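PDB 5NJL: cell surface protein (Putative S-layer protein) from Clostridioides difficile R20291, which mediates cell adhesion in vitro and probably acts as an adhesin in the cell-wall S-layer, with an extended three-domain fold. Local coordinates for residues M25-Q37 / K80-E93. Sequence-based numbering, arbitrary orientation.
Sequences MSQKYTGGSQVGQ and KGHITNSANEVVAE. With SO4 (sulfate ion), chain C.
Tyr-29 and Thr-30, in the loop between helix 14-25 and strand 40-45, dock on the two-stranded antiparallel beta hairpin 83-84/90-91, whose type I turn runs from Asn-85 to Asn-88. The Tyr-29 ring slides under Ala-92: CB of Ala-92 sits over one face, 3.8 Å from the ring centroid and displaced toward the rim, a CH-pi contact. With its CG anti to the carbonyl carbon (chi1 -64°), Tyr-29 runs along the hairpin base to Gly-81, where Tyr-29 OH donates to Gly-81 O at 2.6 Å from above the carbonyl plane. CB of His-82 approaches Tyr-29 CE1 obliquely, while the imidazole turns off and gives NE2 to a sulfate, probably from the crystallisation liquor; Asp-79 holds ND1 of the same ring. Thr-30 grips Val-90 twice: its backbone N donates to Val-90 O (2.8 Å), and its OG1 accepts from Val-90 N (2.8 Å, 162°). CG of Gln-34 presses on Ala-92 CB at 3.4 Å, so the methyl over the ring is also touched, roughly at right angles, by the glutamine chain. Beyond it a kink about CB-CG (chi2 -76°) curls the Glu-93 side chain back to the type I turn 32-35. One water ties Gly-31 O, Gln-34 N, Ala-92 N and Glu-93 OE2 together, and Ser-33 OG donates to Glu-93 OE1 at 2.6 Å from above the carboxylate plane while accepting from Gln-34 NE2.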
loop_
_atom_site.group_PDB
_atom_site.type_symbol
_atom_site.label_atom_id
_atom_site.label_comp_id
_atom_site.label_asym_id
_atom_site.label_seq_id
_atom_site.Cartn_x
_atom_site.Cartn_y
_atom_site.Cartn_z
ATOM N N MET A 25 -10.087 10.069 7.397
ATOM C CA MET A 25 -10.051 11.399 6.768
ATOM C C MET A 25 -9.683 12.504 7.767
ATOM O O MET A 25 -9.222 13.561 7.353
ATOM C CB MET A 25 -11.374 11.721 6.071
ATOM C CG MET A 25 -11.631 10.861 4.847
ATOM S SD MET A 25 -13.132 11.259 3.925
ATOM C CE MET A 25 -12.594 12.651 2.933
ATOM N N SER A 26 -9.868 12.258 9.059
ATOM C CA SER A 26 -9.494 13.228 10.080
ATOM C C SER A 26 -7.996 13.182 10.372
ATOM O O SER A 26 -7.499 14.049 11.093
ATOM C CB SER A 26 -10.299 13.018 11.373
ATOM O OG SER A 26 -9.960 11.783 11.984
ATOM N N GLN A 27 -7.266 12.190 9.824
ATOM C CA GLN A 27 -5.868 12.013 10.200
ATOM C C GLN A 27 -5.005 12.904 9.325
ATOM O O GLN A 27 -5.072 12.838 8.110
ATOM C CB GLN A 27 -5.428 10.556 10.093
ATOM C CG GLN A 27 -6.073 9.655 11.112
ATOM C CD GLN A 27 -5.549 8.251 11.026
ATOM O OE1 GLN A 27 -4.350 8.032 10.782
ATOM N NE2 GLN A 27 -6.438 7.278 11.226
ATOM N N LYS A 28 -4.176 13.708 9.976
ATOM C CA LYS A 28 -3.281 14.645 9.317
ATOM C C LYS A 28 -1.817 14.372 9.727
ATOM O O LYS A 28 -1.536 13.903 10.831
ATOM C CB LYS A 28 -3.635 16.081 9.743
ATOM C CG LYS A 28 -5.075 16.541 9.474
ATOM C CD LYS A 28 -5.392 17.764 10.335
ATOM C CE LYS A 28 -6.616 18.512 9.840
ATOM N NZ LYS A 28 -7.843 17.663 9.917
ATOM N N TYR A 29 -0.897 14.775 8.876
ATOM C CA TYR A 29 0.510 14.789 9.246
ATOM C C TYR A 29 0.700 15.775 10.421
ATOM O O TYR A 29 0.022 16.810 10.482
ATOM C CB TYR A 29 1.367 15.187 8.047
ATOM C CG TYR A 29 1.317 14.207 6.894
ATOM C CD1 TYR A 29 2.089 13.037 6.921
ATOM C CD2 TYR A 29 0.539 14.464 5.755
ATOM C CE1 TYR A 29 2.048 12.129 5.869
ATOM C CE2 TYR A 29 0.481 13.553 4.693
ATOM C CZ TYR A 29 1.230 12.388 4.748
ATOM O OH TYR A 29 1.221 11.492 3.709
ATOM N N THR A 30 1.564 15.420 11.368
ATOM C CA THR A 30 1.803 16.241 12.555
ATOM C C THR A 30 3.205 16.827 12.550
ATOM O O THR A 30 3.645 17.350 13.564
ATOM C CB THR A 30 1.567 15.449 13.853
ATOM O OG1 THR A 30 2.420 14.291 13.874
ATOM C CG2 THR A 30 0.102 15.030 13.974
ATOM N N GLY A 31 3.897 16.750 11.410
ATOM C CA GLY A 31 5.197 17.399 11.257
ATOM C C GLY A 31 5.713 17.333 9.833
ATOM O O GLY A 31 5.061 16.766 8.941
ATOM N N GLY A 32 6.893 17.922 9.627
ATOM C CA GLY A 32 7.510 18.020 8.332
ATOM C C GLY A 32 6.762 18.894 7.341
ATOM O O GLY A 32 5.878 19.667 7.725
ATOM N N SER A 33 7.096 18.745 6.061
ATOM C CA SER A 33 6.598 19.670 5.026
ATOM C C SER A 33 5.068 19.650 4.889
ATOM O O SER A 33 4.473 20.670 4.554
ATOM C CB SER A 33 7.249 19.387 3.665
ATOM O OG SER A 33 6.789 18.170 3.095
ATOM N N GLN A 34 4.453 18.491 5.156
ATOM C CA GLN A 34 3.007 18.293 4.962
ATOM C C GLN A 34 2.179 18.447 6.233
ATOM O O GLN A 34 1.012 18.060 6.258
ATOM C CB GLN A 34 2.771 16.915 4.317
ATOM C CG GLN A 34 3.475 16.735 2.972
ATOM C CD GLN A 34 3.088 17.782 1.947
ATOM O OE1 GLN A 34 1.930 17.866 1.563
ATOM N NE2 GLN A 34 4.056 18.591 1.499
ATOM N N VAL A 35 2.752 19.018 7.295
ATOM C CA VAL A 35 2.035 19.229 8.541
ATOM C C VAL A 35 0.635 19.833 8.288
ATOM O O VAL A 35 0.503 20.787 7.526
ATOM C CB VAL A 35 2.825 20.115 9.548
ATOM C CG1 VAL A 35 3.118 21.499 9.011
ATOM C CG2 VAL A 35 2.092 20.186 10.873
ATOM N N GLY A 36 -0.378 19.233 8.895
ATOM C CA GLY A 36 -1.773 19.671 8.742
ATOM C C GLY A 36 -2.533 19.154 7.524
ATOM O O GLY A 36 -3.708 19.377 7.428
ATOM N N GLN A 37 -1.876 18.437 6.625
ATOM C CA GLN A 37 -2.531 17.925 5.422
ATOM C C GLN A 37 -2.973 16.501 5.659
ATOM O O GLN A 37 -2.392 15.793 6.515
ATOM C CB GLN A 37 -1.581 17.970 4.238
ATOM C CG GLN A 37 -1.201 19.383 3.833
ATOM C CD GLN A 37 -2.373 20.135 3.244
ATOM O OE1 GLN A 37 -2.789 21.156 3.770
ATOM N NE2 GLN A 37 -2.914 19.621 2.144
ATOM N N LYS A 80 -1.238 8.047 1.548
ATOM C CA LYS A 80 -0.353 8.889 0.757
ATOM C C LYS A 80 1.142 8.773 1.169
ATOM O O LYS A 80 1.987 9.429 0.566
ATOM C CB LYS A 80 -0.770 10.357 0.805
ATOM C CG LYS A 80 -2.130 10.660 0.176
ATOM C CD LYS A 80 -2.618 12.079 0.482
ATOM C CE LYS A 80 -1.998 13.173 -0.366
ATOM N NZ LYS A 80 -2.135 12.872 -1.806
ATOM N N GLY A 81 1.433 7.970 2.192
ATOM C CA GLY A 81 2.800 7.687 2.620
ATOM C C GLY A 81 3.092 8.459 3.879
ATOM O O GLY A 81 3.130 9.691 3.849
ATOM N N HIS A 82 3.266 7.739 4.980
ATOM C CA HIS A 82 3.592 8.355 6.252
ATOM C C HIS A 82 4.491 7.483 7.107
ATOM O O HIS A 82 4.585 6.269 6.906
ATOM C CB HIS A 82 2.303 8.711 7.010
ATOM C CG HIS A 82 1.519 7.533 7.480
ATOM N ND1 HIS A 82 0.792 6.727 6.630
ATOM C CD2 HIS A 82 1.338 7.030 8.723
ATOM C CE1 HIS A 82 0.204 5.773 7.339
ATOM N NE2 HIS A 82 0.524 5.931 8.604
ATOM N N ILE A 83 5.160 8.107 8.060
ATOM C CA ILE A 83 5.999 7.386 9.015
ATOM C C ILE A 83 6.114 8.252 10.245
ATOM O O ILE A 83 5.977 9.463 10.153
ATOM C CB ILE A 83 7.396 7.098 8.390
ATOM C CG1 ILE A 83 8.049 5.853 9.001
ATOM C CG2 ILE A 83 8.322 8.303 8.487
ATOM C CD1 ILE A 83 9.320 5.427 8.271
ATOM N N THR A 84 6.364 7.646 11.391
ATOM C CA THR A 84 6.700 8.389 12.596
ATOM C C THR A 84 8.206 8.672 12.676
ATOM O O THR A 84 9.007 7.744 12.612
ATOM C CB THR A 84 6.237 7.603 13.833
ATOM O OG1 THR A 84 4.823 7.440 13.750
ATOM C CG2 THR A 84 6.578 8.349 15.108
ATOM N N ASN A 85 8.593 9.937 12.775
ATOM C CA ASN A 85 10.000 10.321 12.778
ATOM C C ASN A 85 10.582 10.289 14.212
ATOM O O ASN A 85 9.890 9.933 15.157
ATOM C CB ASN A 85 10.219 11.660 12.051
ATOM C CG ASN A 85 9.730 12.878 12.823
ATOM O OD1 ASN A 85 9.303 12.796 13.981
ATOM N ND2 ASN A 85 9.783 14.031 12.164
ATOM N N SER A 86 11.832 10.684 14.357
ATOM C CA SER A 86 12.544 10.548 15.635
ATOM C C SER A 86 12.020 11.529 16.683
ATOM O O SER A 86 12.244 11.347 17.857
ATOM C CB SER A 86 14.057 10.710 15.404
ATOM O OG SER A 86 14.397 12.031 14.921
ATOM N N ALA A 87 11.302 12.567 16.248
ATOM C CA ALA A 87 10.600 13.482 17.158
ATOM C C ALA A 87 9.131 13.111 17.446
ATOM O O ALA A 87 8.364 13.924 18.009
ATOM C CB ALA A 87 10.702 14.898 16.626
ATOM N N ASN A 88 8.744 11.890 17.089
ATOM C CA ASN A 88 7.414 11.332 17.343
ATOM C C ASN A 88 6.289 12.082 16.602
ATOM O O ASN A 88 5.179 12.178 17.104
ATOM C CB ASN A 88 7.146 11.234 18.875
ATOM C CG ASN A 88 6.081 10.204 19.251
ATOM O OD1 ASN A 88 5.802 9.271 18.502
ATOM N ND2 ASN A 88 5.484 10.363 20.448
ATOM N N GLU A 89 6.604 12.592 15.411
ATOM C CA GLU A 89 5.656 13.266 14.521
ATOM C C GLU A 89 5.394 12.353 13.358
ATOM O O GLU A 89 6.299 11.658 12.902
ATOM C CB GLU A 89 6.245 14.542 13.962
ATOM C CG GLU A 89 6.498 15.591 15.018
ATOM C CD GLU A 89 7.338 16.787 14.567
ATOM O OE1 GLU A 89 8.102 16.782 13.550
ATOM O OE2 GLU A 89 7.275 17.761 15.323
ATOM N N VAL A 90 4.164 12.381 12.862
ATOM C CA VAL A 90 3.791 11.660 11.658
ATOM C C VAL A 90 4.084 12.548 10.450
ATOM O O VAL A 90 3.464 13.609 10.275
ATOM C CB VAL A 90 2.320 11.211 11.722
ATOM C CG1 VAL A 90 1.927 10.466 10.448
ATOM C CG2 VAL A 90 2.084 10.344 12.954
ATOM N N VAL A 91 4.999 12.093 9.591
ATOM C CA VAL A 91 5.493 12.887 8.478
ATOM C C VAL A 91 5.359 12.172 7.133
ATOM O O VAL A 91 5.185 10.953 7.080
ATOM C CB VAL A 91 6.952 13.336 8.711
ATOM C CG1 VAL A 91 7.049 14.096 10.031
ATOM C CG2 VAL A 91 7.911 12.156 8.714
ATOM N N ALA A 92 5.447 12.963 6.069
ATOM C CA ALA A 92 5.202 12.522 4.694
ATOM C C ALA A 92 6.458 12.106 3.941
ATOM O O ALA A 92 6.385 11.499 2.864
ATOM C CB ALA A 92 4.534 13.656 3.919
ATOM N N GLU A 93 7.604 12.460 4.498
ATOM C CA GLU A 93 8.884 12.240 3.838
ATOM C C GLU A 93 9.871 11.628 4.849
ATOM O O GLU A 93 9.738 11.804 6.079
ATOM C CB GLU A 93 9.394 13.537 3.180
ATOM C CG GLU A 93 9.605 14.697 4.126
ATOM C CD GLU A 93 8.299 15.375 4.569
ATOM O OE1 GLU A 93 7.520 15.770 3.668
ATOM O OE2 GLU A 93 8.063 15.482 5.799
HETATM S S SO4 C . -0.324 3.539 11.131
HETATM O O1 SO4 C . -0.255 5.010 11.052
HETATM O O2 SO4 C . -1.696 3.121 11.506
HETATM O O3 SO4 C . 0.632 3.060 12.161
HETATM O O4 SO4 C . 0.037 2.982 9.800
HETATM O O HOH W 1 5.453 15.922 6.361
#